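Local coordinates for laccase (Uncultured bacterium, PDB 4F7K), which probably oxidises phenolic substrates and passes their electrons through copper centres to dioxygen, reducing it to water, as other laccases of the multicopper oxidase family do, at residues Ala13-Glu18 against Asp138-Thr143. Residues are numbered along the deposited sequence; the frame is centred on the assembly and turned at random.
Sequences AQILPE and DDWRIT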
ATOM      1  N   ALA A  13      17.101  11.685  -1.467  1.00 32.25           N
ATOM      2  CA  ALA A  13      16.924  10.371  -2.064  1.00 32.41           C
ATOM      3  C   ALA A  13      17.476  10.374  -3.452  1.00 32.92           C
ATOM      4  O   ALA A  13      17.280  11.340  -4.185  1.00 32.33           O
ATOM      5  CB  ALA A  13      15.448  10.019  -2.105  1.00 30.72           C
ATOM      6  N   GLN A  14      18.124   9.281  -3.832  1.00 33.77           N
ATOM      7  CA  GLN A  14      18.570   9.143  -5.203  1.00 35.87           C
ATOM      8  C   GLN A  14      17.450   8.540  -6.044  1.00 36.20           C
ATOM      9  O   GLN A  14      17.310   7.320  -6.121  1.00 37.20           O
ATOM     10  CB  GLN A  14      19.868   8.323  -5.311  1.00 36.52           C
ATOM     11  CG  GLN A  14      20.551   8.381  -6.708  1.00 37.01           C
ATOM     12  CD  GLN A  14      21.029   9.794  -7.121  1.00 36.64           C
ATOM     13  OE1 GLN A  14      21.576  10.513  -6.326  1.00 35.42           O
ATOM     14  NE2 GLN A  14      20.811  10.166  -8.374  1.00 36.48           N
ATOM     15  N   ILE A  15      16.666   9.403  -6.675  1.00 36.18           N
ATOM     16  CA  ILE A  15      15.547   8.981  -7.500  1.00 35.99           C
ATOM     17  C   ILE A  15      15.946   8.847  -8.969  1.00 38.16           C
ATOM     18  O   ILE A  15      15.751   7.771  -9.565  1.00 39.27           O
ATOM     19  CB  ILE A  15      14.359   9.926  -7.319  1.00 35.15           C
ATOM     20  CG1 ILE A  15      13.947   9.883  -5.851  1.00 33.60           C
ATOM     21  CG2 ILE A  15      13.228   9.498  -8.247  1.00 35.06           C
ATOM     22  CD1 ILE A  15      13.102  11.000  -5.388  1.00 38.45           C
ATOM     23  N   LEU A  16      16.504   9.923  -9.537  1.00 38.43           N
ATOM     24  CA  LEU A  16      17.086   9.934 -10.870  1.00 41.05           C
ATOM     25  C   LEU A  16      18.266   8.952 -10.899  1.00 43.18           C
ATOM     26  O   LEU A  16      18.779   8.591  -9.852  1.00 43.17           O
ATOM     27  CB  LEU A  16      17.575  11.361 -11.242  1.00 40.97           C
ATOM     28  CG  LEU A  16      16.561  12.516 -11.430  1.00 39.77           C
ATOM     29  CD1 LEU A  16      17.250  13.900 -11.539  1.00 36.56           C
ATOM     30  CD2 LEU A  16      15.650  12.314 -12.639  1.00 36.75           C
ATOM     31  N   PRO A  17      18.686   8.501 -12.091  1.00 46.01           N
ATOM     32  CA  PRO A  17      19.775   7.561 -12.237  1.00 48.47           C
ATOM     33  C   PRO A  17      21.079   8.034 -11.609  1.00 50.79           C
ATOM     34  O   PRO A  17      21.274   9.237 -11.384  1.00 50.74           O
ATOM     35  CB  PRO A  17      19.970   7.513 -13.750  1.00 50.71           C
ATOM     36  CG  PRO A  17      18.609   7.710 -14.292  1.00 49.32           C
ATOM     37  CD  PRO A  17      18.003   8.732 -13.377  1.00 47.67           C
ATOM     38  N   GLU A  18      21.981   7.082 -11.362  1.00 52.69           N
ATOM     39  CA  GLU A  18      23.287   7.392 -10.818  1.00 54.48           C
ATOM     40  C   GLU A  18      24.040   8.361 -11.707  1.00 56.40           C
ATOM     41  O   GLU A  18      23.975   8.285 -12.947  1.00 58.06           O
ATOM     42  CB  GLU A  18      24.111   6.125 -10.588  1.00 55.94           C
ATOM     43  CD  GLU A  18      23.644   6.313  -8.093  0.30 51.69           C
ATOM     44  OE1 GLU A  18      24.003   6.896  -7.049  0.30 51.12           O
ATOM     45  OE2 GLU A  18      22.465   5.942  -8.283  0.30 49.84           O
ATOM     46  N   ASP A 138       6.382   4.173  -7.530  1.00 28.34           N
ATOM     47  CA  ASP A 138       5.932   5.557  -7.316  1.00 29.92           C
ATOM     48  C   ASP A 138       6.227   6.304  -8.619  1.00 31.29           C
ATOM     49  O   ASP A 138       7.017   5.854  -9.450  1.00 31.45           O
ATOM     50  CB  ASP A 138       6.718   6.148  -6.127  1.00 29.21           C
ATOM     51  CG  ASP A 138       6.011   7.312  -5.419  1.00 32.59           C
ATOM     52  OD1 ASP A 138       4.919   7.753  -5.892  1.00 33.36           O
ATOM     53  OD2 ASP A 138       6.599   7.771  -4.365  1.00 32.63           O
ATOM     54  N   ASP A 139       5.574   7.425  -8.850  1.00 33.03           N
ATOM     55  CA  ASP A 139       6.076   8.268  -9.930  1.00 34.19           C
ATOM     56  C   ASP A 139       6.391   9.672  -9.467  1.00 33.89           C
ATOM     57  O   ASP A 139       6.076  10.045  -8.339  1.00 33.26           O
ATOM     58  CB  ASP A 139       5.166   8.226 -11.137  1.00 36.95           C
ATOM     59  CG  ASP A 139       4.028   9.122 -10.995  1.00 38.79           C
ATOM     60  OD1 ASP A 139       3.472   9.127  -9.868  1.00 43.36           O
ATOM     61  OD2 ASP A 139       3.730   9.822 -11.987  1.00 40.64           O
ATOM     62  N   TRP A 140       7.098  10.435 -10.289  1.00 34.40           N
ATOM     63  CA  TRP A 140       7.631  11.698  -9.790  1.00 34.32           C
ATOM     64  C   TRP A 140       7.719  12.719 -10.921  1.00 34.24           C
ATOM     65  O   TRP A 140       7.975  12.369 -12.061  1.00 34.27           O
ATOM     66  CB  TRP A 140       9.054  11.574  -9.208  1.00 35.02           C
ATOM     67  CG  TRP A 140       9.271  10.799  -7.950  1.00 32.57           C
ATOM     68  CD1 TRP A 140       9.342  11.271  -6.668  1.00 33.75           C
ATOM     69  CD2 TRP A 140       9.551   9.406  -7.883  1.00 32.36           C
ATOM     70  NE1 TRP A 140       9.598  10.220  -5.788  1.00 34.86           N
ATOM     71  CE2 TRP A 140       9.729   9.071  -6.527  1.00 31.79           C
ATOM     72  CE3 TRP A 140       9.658   8.406  -8.851  1.00 32.69           C
ATOM     73  CZ2 TRP A 140      10.018   7.793  -6.123  1.00 34.80           C
ATOM     74  CZ3 TRP A 140       9.942   7.152  -8.460  1.00 35.00           C
ATOM     75  CH2 TRP A 140      10.105   6.830  -7.104  1.00 37.77           C
ATOM     76  N   ARG A 141       7.519  13.972 -10.573  1.00 33.70           N
ATOM     77  CA  ARG A 141       7.785  15.067 -11.497  1.00 36.18           C
ATOM     78  C   ARG A 141       8.974  15.762 -10.887  1.00 35.67           C
ATOM     79  O   ARG A 141       8.874  16.384  -9.829  1.00 34.43           O
ATOM     80  CB  ARG A 141       6.562  15.969 -11.609  1.00 37.10           C
ATOM     81  N   ILE A 142      10.124  15.569 -11.515  1.00 37.11           N
ATOM     82  CA  ILE A 142      11.414  16.074 -10.982  1.00 38.07           C
ATOM     83  C   ILE A 142      12.040  17.054 -11.970  1.00 38.98           C
ATOM     84  O   ILE A 142      12.119  16.740 -13.151  1.00 40.53           O
ATOM     85  CB  ILE A 142      12.448  14.928 -10.750  1.00 38.03           C
ATOM     86  CG1 ILE A 142      11.822  13.742 -10.065  1.00 37.59           C
ATOM     87  CG2 ILE A 142      13.601  15.388  -9.888  1.00 38.44           C
ATOM     88  CD1 ILE A 142      12.837  12.598  -9.730  1.00 36.41           C
ATOM     89  N   THR A 143      12.481  18.223 -11.499  1.00 38.87           N
ATOM     90  CA  THR A 143      13.109  19.224 -12.385  1.00 40.04           C
ATOM     91  C   THR A 143      14.496  18.762 -12.811  1.00 41.62           C
ATOM     92  O   THR A 143      14.997  17.706 -12.365  1.00 41.27           O
ATOM     93  CB  THR A 143      13.267  20.606 -11.722  1.00 39.91           C
ATOM     94  OG1 THR A 143      14.190  20.508 -10.619  1.00 39.84           O
ATOM     95  CG2 THR A 143      11.918  21.164 -11.243  1.00 38.20           C
TER
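The amide nitrogen NE2 of Q14 donates to the carbonyl oxygen of L16 over 3.0 Å from NE2 to O, and also to that of E20, so one side-chain nitrogen ties together the turn that presents I15 and L16 to W140 and I142. The NE2-H...O angle at L16 is 156°, and the donor stands above the carbonyl plane. A glutamine suits this place because its amide can reach two backbone carbonyls of its own loop.

Across the contact the side chains meet mainly through van der Waals and CH-pi contacts. I15 lies over one face of the indole, its side chain slanting across the broad flat surface that a tryptophan offers. Its CG2, anti to the backbone N (chi1 -61°), sits 3.7 Å from the centre of the six-membered ring of W140, close to the ring normal, a CH-pi contact. The CG1 branch starts beside that N, and its extended chi2 (162°) carries CD1 to 3.6 Å from W140 NE1. The opposite face receives CB of D138, nearer the rim, and K113 makes a cation-pi contact with the indole. An alanine in place of W140 would probably leave the I15 methyls facing a gap and K113 without its aromatic partner.

Two branched aliphatics fill the side of the patch: I142 CD1 presses tightly on I15 CG2 at 3.5 Å, and the L16 side chain runs antiparallel to that of I142, with L16 CD2 4.1 Å from I142 CD1.

The contact joins what are probably the first and second cupredoxin-like domains: the loop after strand 4-13 lies against the end of strand 131-140, with T23 and M25 of strand 23-28 and F167 of strand 167-173 packing around I15.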